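Local coordinates for protein bacterioferritin (PDB 3UOI) that stores iron, oxidising iron(II) with dioxygen at its ferroxidase centres and laying down the iron(III) mineral inside a hollow haem-containing shell of 24 subunits, at the interface of chains A and B. Sequence-based numbering; all coordinates share one arbitrary frame. Chains: chain A/B, Bacterioferritin.

The interface of chains A and B. Residues chain A 156-157, 159-161; chain B 139, 142, 146, 151, 154-155.
A:Pro160, next to last in its chain, packs its ring against a mixed surface of chain B, formed by helix 116-146, helix 148-153 and the loop that follows. Followed round from CB, the ring carbons meet neighbours in turn. CB faces the methyl CD1 of B:Leu142 at 3.8 Å; the amide NE2 of B:Gln139 is modelled doubtfully close to CB, and CG lies 3.4 Å from that nitrogen. CG is also 3.5 Å from CE1 of B:Tyr151, the proline ring crossing the phenol obliquely. CD lies 3.7 Å from the backbone O of B:Gln154 and 3.9 Å from its CB; that O also sits near CA of A:Pro159. With CG of B:Tyr151 anti to its backbone N (chi1 167°), CE1 is carried towards the proline. Within chain B, NE2 of B:Gln139 hydrogen-bonds the tyrosine hydroxyl OH over 3.0 Å; the amide nitrogen lies at the ring's edge, in its plane, and the hydroxyl lies close to the amide plane, which should steady both side chains. Beside the proline, CG2 of A:Val156 touches CG of B:Gln154 at 3.8 Å, the two side chains crossing at about a right angle. On chain A, the hydroxyl OG of A:Ser157 bonds O of A:Pro159 from above the carbonyl plane (3.3 Å), which may help brace the tail across the cis peptide bond before A:Pro159. The patch thus docks one subunit's C-terminal tail on its neighbour by van der Waals contact, mostly through A:Pro160, probably helping to join subunits of the iron-storage shell.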
# COMPACT_ATOMS: atom_id res chain seq x y z
N VAL A 156 2.61 -2.27 43.21
CA VAL A 156 2.02 -1.01 42.81
C VAL A 156 2.60 -0.60 41.45
O VAL A 156 3.52 -1.14 40.98
CB VAL A 156 2.23 0.10 43.82
CG1 VAL A 156 1.91 -0.36 45.17
CG2 VAL A 156 3.57 0.57 43.77
N SER A 157 2.02 0.41 40.86
CA SER A 157 2.52 0.92 39.61
C SER A 157 3.20 2.25 39.85
O SER A 157 3.07 2.77 40.90
CB SER A 157 1.37 1.07 38.68
OG SER A 157 0.29 1.56 39.38
N PRO A 159 3.14 6.05 38.83
CA PRO A 159 2.92 6.05 40.26
C PRO A 159 1.77 5.16 40.65
O PRO A 159 1.09 4.72 39.79
CB PRO A 159 2.46 7.47 40.50
CG PRO A 159 1.57 7.68 39.34
CD PRO A 159 2.40 7.14 38.20
N PRO A 160 1.59 4.94 41.94
CA PRO A 160 0.50 4.10 42.43
C PRO A 160 -0.84 4.61 42.00
O PRO A 160 -1.06 5.77 42.04
CB PRO A 160 0.62 4.19 43.96
CG PRO A 160 1.86 4.82 44.24
CD PRO A 160 2.54 5.24 43.00
N THR A 161 -1.68 3.69 41.59
CA THR A 161 -3.03 3.92 41.10
C THR A 161 -3.18 4.85 39.91
O THR A 161 -2.95 4.45 38.80
CB THR A 161 -4.00 4.23 42.19
OG1 THR A 161 -3.54 3.64 43.39
CG2 THR A 161 -5.30 3.60 41.85
N GLN B 139 -3.64 6.56 48.68
CA GLN B 139 -2.22 6.97 48.68
C GLN B 139 -1.59 7.09 50.11
O GLN B 139 -0.49 6.65 50.37
CB GLN B 139 -2.09 8.30 47.92
CG GLN B 139 -1.85 8.24 46.43
CD GLN B 139 -1.98 6.90 45.80
OE1 GLN B 139 -3.04 6.32 45.75
NE2 GLN B 139 -0.91 6.40 45.32
N LEU B 142 -1.01 3.64 51.63
CA LEU B 142 0.18 3.08 51.06
C LEU B 142 1.46 3.62 51.68
O LEU B 142 2.39 2.90 51.81
CB LEU B 142 0.21 3.23 49.54
CG LEU B 142 -0.55 2.26 48.65
CD1 LEU B 142 -0.40 2.66 47.25
CD2 LEU B 142 -0.09 0.86 48.84
N LEU B 146 3.63 0.79 52.83
CA LEU B 146 4.94 0.70 52.22
C LEU B 146 6.06 1.38 52.96
O LEU B 146 7.21 1.08 52.75
CB LEU B 146 4.91 1.29 50.82
CG LEU B 146 4.01 0.64 49.83
CD1 LEU B 146 4.24 1.23 48.52
CD2 LEU B 146 4.39 -0.76 49.85
N TYR B 151 7.13 4.42 49.46
CA TYR B 151 6.04 4.89 48.67
C TYR B 151 6.52 6.03 47.75
O TYR B 151 6.31 6.00 46.59
CB TYR B 151 4.91 5.36 49.55
CG TYR B 151 3.95 6.12 48.75
CD1 TYR B 151 2.87 5.50 48.19
CD2 TYR B 151 4.13 7.43 48.47
CE1 TYR B 151 2.01 6.15 47.43
CE2 TYR B 151 3.26 8.09 47.70
CZ TYR B 151 2.20 7.44 47.18
OH TYR B 151 1.32 8.07 46.40
N GLN B 154 8.12 5.24 44.49
CA GLN B 154 7.23 4.79 43.47
C GLN B 154 6.69 6.00 42.66
O GLN B 154 6.01 5.83 41.70
CB GLN B 154 6.11 3.97 44.07
CG GLN B 154 6.50 2.69 44.80
CD GLN B 154 7.82 2.16 44.44
OE1 GLN B 154 8.05 1.72 43.38
NE2 GLN B 154 8.69 2.20 45.34
N CYS B 155 7.01 7.21 43.09
CA CYS B 155 6.61 8.41 42.40
C CYS B 155 7.65 9.07 41.48
O CYS B 155 7.40 10.07 40.87
CB CYS B 155 5.99 9.38 43.36
SG CYS B 155 4.81 8.75 44.35